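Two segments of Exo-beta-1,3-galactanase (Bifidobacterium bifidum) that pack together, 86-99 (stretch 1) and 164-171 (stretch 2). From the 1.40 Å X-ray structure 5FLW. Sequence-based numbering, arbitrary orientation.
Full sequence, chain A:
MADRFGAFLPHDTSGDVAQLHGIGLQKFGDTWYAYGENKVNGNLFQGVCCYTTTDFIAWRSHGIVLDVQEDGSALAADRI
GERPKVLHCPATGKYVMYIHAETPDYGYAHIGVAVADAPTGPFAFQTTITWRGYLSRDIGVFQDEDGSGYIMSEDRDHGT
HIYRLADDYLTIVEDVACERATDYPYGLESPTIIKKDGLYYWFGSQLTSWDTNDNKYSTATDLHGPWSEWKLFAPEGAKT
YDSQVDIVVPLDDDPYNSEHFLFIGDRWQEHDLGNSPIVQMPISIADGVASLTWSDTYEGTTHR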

# COMPACT_ATOMS: atom_id res chain seq x y z
N VAL A 86 -1.88 4.80 6.50
CA VAL A 86 -2.23 5.29 7.84
C VAL A 86 -1.97 4.19 8.87
O VAL A 86 -2.26 3.02 8.63
CB VAL A 86 -3.71 5.78 7.90
CG1 VAL A 86 -4.19 6.06 9.35
CG2 VAL A 86 -3.89 7.02 7.00
N LEU A 87 -1.43 4.59 10.03
CA LEU A 87 -1.35 3.71 11.20
C LEU A 87 -1.93 4.45 12.40
O LEU A 87 -1.86 5.69 12.48
CB LEU A 87 0.09 3.30 11.54
CG LEU A 87 0.82 2.34 10.59
CD1 LEU A 87 2.29 2.14 11.02
CD2 LEU A 87 0.11 1.00 10.48
N HIS A 88 -2.50 3.68 13.33
CA HIS A 88 -2.95 4.20 14.61
C HIS A 88 -1.83 3.98 15.63
O HIS A 88 -1.40 2.84 15.85
CB HIS A 88 -4.26 3.52 15.04
CG HIS A 88 -4.92 4.15 16.24
ND1 HIS A 88 -5.77 3.45 17.07
CD2 HIS A 88 -4.87 5.41 16.73
CE1 HIS A 88 -6.22 4.25 18.02
NE2 HIS A 88 -5.67 5.44 17.86
N CYS A 89 -1.35 5.09 16.25
CA CYS A 89 -0.18 5.04 17.12
C CYS A 89 -0.58 4.63 18.53
O CYS A 89 -1.31 5.38 19.20
CB CYS A 89 0.50 6.40 17.19
SG CYS A 89 1.90 6.42 18.30
N PRO A 90 -0.12 3.49 19.04
CA PRO A 90 -0.56 3.07 20.39
C PRO A 90 -0.16 4.04 21.49
O PRO A 90 -0.96 4.30 22.41
CB PRO A 90 0.09 1.70 20.56
CG PRO A 90 0.37 1.24 19.17
CD PRO A 90 0.72 2.46 18.39
N ALA A 91 1.04 4.62 21.41
CA ALA A 91 1.53 5.43 22.52
C ALA A 91 0.79 6.76 22.61
O ALA A 91 0.59 7.27 23.72
CB ALA A 91 3.03 5.67 22.39
N THR A 92 0.33 7.31 21.48
CA THR A 92 -0.24 8.65 21.46
C THR A 92 -1.73 8.68 21.15
O THR A 92 -2.37 9.70 21.40
CB THR A 92 0.45 9.51 20.38
OG1 THR A 92 0.13 8.98 19.09
CG2 THR A 92 1.99 9.55 20.56
N GLY A 93 -2.28 7.61 20.57
CA GLY A 93 -3.65 7.60 20.09
C GLY A 93 -3.89 8.36 18.80
O GLY A 93 -5.04 8.44 18.34
N LYS A 94 -2.86 8.96 18.21
CA LYS A 94 -3.04 9.71 16.97
C LYS A 94 -3.08 8.76 15.77
O LYS A 94 -2.58 7.62 15.81
CB LYS A 94 -1.93 10.75 16.79
CG LYS A 94 -1.80 11.74 17.94
CD LYS A 94 -3.16 12.38 18.27
CE LYS A 94 -3.03 13.48 19.32
NZ LYS A 94 -4.37 13.95 19.81
N TYR A 95 -3.68 9.25 14.70
CA TYR A 95 -3.61 8.60 13.40
C TYR A 95 -2.56 9.32 12.55
O TYR A 95 -2.67 10.52 12.31
CB TYR A 95 -4.99 8.65 12.73
CG TYR A 95 -6.00 7.86 13.53
CD1 TYR A 95 -6.69 8.44 14.61
CD2 TYR A 95 -6.23 6.50 13.25
CE1 TYR A 95 -7.59 7.69 15.34
CE2 TYR A 95 -7.13 5.76 13.98
CZ TYR A 95 -7.81 6.36 15.02
OH TYR A 95 -8.70 5.64 15.77
N VAL A 96 -1.52 8.59 12.14
CA VAL A 96 -0.41 9.16 11.39
C VAL A 96 -0.50 8.65 9.95
O VAL A 96 -0.62 7.44 9.71
CB VAL A 96 0.95 8.83 12.02
CG1 VAL A 96 2.05 9.55 11.27
CG2 VAL A 96 0.97 9.14 13.52
N MET A 97 -0.44 9.58 9.00
CA MET A 97 -0.42 9.27 7.59
C MET A 97 0.98 9.47 7.02
O MET A 97 1.68 10.43 7.36
CB MET A 97 -1.42 10.14 6.83
CG MET A 97 -1.49 9.84 5.35
SD MET A 97 -2.76 10.82 4.47
CE MET A 97 -4.27 10.08 5.10
N TYR A 98 1.39 8.52 6.15
CA TYR A 98 2.65 8.54 5.42
C TYR A 98 2.34 8.62 3.93
O TYR A 98 1.35 8.04 3.47
CB TYR A 98 3.49 7.28 5.73
CG TYR A 98 3.51 7.00 7.21
CD1 TYR A 98 4.43 7.65 8.04
CD2 TYR A 98 2.58 6.13 7.79
CE1 TYR A 98 4.44 7.42 9.43
CE2 TYR A 98 2.56 5.91 9.16
CZ TYR A 98 3.49 6.55 9.98
OH TYR A 98 3.49 6.34 11.34
N ILE A 99 3.17 9.33 3.17
CA ILE A 99 2.91 9.47 1.74
C ILE A 99 4.25 9.55 1.03
O ILE A 99 5.24 10.05 1.57
CB ILE A 99 1.98 10.69 1.44
CG1 ILE A 99 1.44 10.65 0.00
CG2 ILE A 99 2.68 12.00 1.72
CD1 ILE A 99 0.28 11.55 -0.17
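Stretch 2 (164-171) RLADDYLT

Tyr 169, at the last position of a type I turn and with positive phi (66°), lays its ring against the hairpin of stretch 1 and takes Cys 89 over one face: CA of Cys 89 lies 4.0 Å from the centroid of the Tyr 169 ring and SG of Cys 89 4.2 Å from it, a CH-pi and a sulfur-aromatic contact together. Stretch 2 leaves a strand at Leu 165, turns from Ala 166 to Tyr 169 (Tyr 169 N to Ala 166 O, 2.8 Å) and continues as loop. The turn lies by the loop that joins the two strands of stretch 1, with Asp 168 nearest Ala 91 (CA to CA 6.1 Å) and Tyr 169 nearest Cys 89 (CA to CA 6.0 Å). The Tyr 169 side chain, chi1 -81° (m), brings CE2 to 3.7 Å from CB of Leu 87 and CZ to 3.5 Å from CD of Pro 90. Its backbone is held as well: Tyr 98 OH donates to Tyr 169 O at 2.7 Å, the one direct hydrogen bond between the stretches. Leu 165 CD1 packs 3.8 Å from Leu 87 CD1, and Val 96 CG2 lies 3.9 Å from Tyr 169 CB. At the turn, one water links Ala 91 N (2.9 Å) to Asp 167 O (2.6 Å); another joins Thr 92 OG1 (2.7 Å) to Asp 168 O (2.9 Å).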

# COMPACT_ATOMS: atom_id res chain seq x y z
N ARG A 164 11.74 0.76 11.16
CA ARG A 164 10.96 0.80 12.38
C ARG A 164 10.71 2.25 12.78
O ARG A 164 11.63 3.08 12.75
CB ARG A 164 11.62 0.03 13.52
CG ARG A 164 10.77 -0.06 14.80
CD ARG A 164 11.32 -1.08 15.79
NE ARG A 164 12.73 -0.83 16.10
CZ ARG A 164 13.18 -0.15 17.16
NH1 ARG A 164 12.31 0.37 18.03
NH2 ARG A 164 14.49 0.01 17.36
N LEU A 165 9.46 2.55 13.16
CA LEU A 165 9.08 3.89 13.58
C LEU A 165 9.39 4.10 15.06
O LEU A 165 9.37 3.15 15.87
CB LEU A 165 7.58 4.07 13.37
CG LEU A 165 7.10 4.02 11.92
CD1 LEU A 165 5.59 3.75 11.83
CD2 LEU A 165 7.43 5.34 11.23
N ALA A 166 9.62 5.37 15.41
CA ALA A 166 9.65 5.79 16.80
C ALA A 166 8.29 5.48 17.45
O ALA A 166 7.28 5.26 16.76
CB ALA A 166 9.90 7.29 16.87
N ASP A 167 8.28 5.46 18.78
CA ASP A 167 7.04 5.13 19.51
C ASP A 167 5.91 6.10 19.21
O ASP A 167 4.74 5.72 19.35
CB ASP A 167 7.27 5.12 21.02
CG ASP A 167 8.09 3.95 21.50
OD1 ASP A 167 8.25 2.96 20.74
OD2 ASP A 167 8.60 4.04 22.64
N ASP A 168 6.21 7.35 18.90
CA ASP A 168 5.15 8.28 18.53
C ASP A 168 4.78 8.19 17.04
O ASP A 168 3.95 8.98 16.57
CB ASP A 168 5.51 9.71 18.93
CG ASP A 168 6.73 10.25 18.18
OD1 ASP A 168 7.22 9.58 17.26
OD2 ASP A 168 7.19 11.36 18.53
N TYR A 169 5.40 7.27 16.30
CA TYR A 169 5.10 6.97 14.90
C TYR A 169 5.43 8.12 13.94
O TYR A 169 5.05 8.04 12.76
CB TYR A 169 3.65 6.50 14.71
CG TYR A 169 3.38 5.04 15.03
CD1 TYR A 169 4.22 4.29 15.86
CD2 TYR A 169 2.26 4.39 14.48
CE1 TYR A 169 3.95 2.93 16.13
CE2 TYR A 169 1.99 3.05 14.75
CZ TYR A 169 2.82 2.32 15.57
OH TYR A 169 2.53 0.98 15.82
N LEU A 170 6.17 9.16 14.37
CA LEU A 170 6.38 10.36 13.55
C LEU A 170 7.69 10.34 12.76
O LEU A 170 7.86 11.17 11.84
CB LEU A 170 6.35 11.63 14.40
CG LEU A 170 5.06 11.89 15.18
CD1 LEU A 170 5.22 13.16 15.99
CD2 LEU A 170 3.89 11.97 14.25
N THR A 171 8.62 9.44 13.10
CA THR A 171 9.88 9.33 12.38
C THR A 171 10.41 7.90 12.48
O THR A 171 9.78 7.03 13.08
CB THR A 171 10.88 10.40 12.84
OG1 THR A 171 11.96 10.44 11.90
CG2 THR A 171 11.41 10.10 14.25
O HOH W 1 3.43 3.58 20.09
O HOH W 2 1.55 10.37 17.24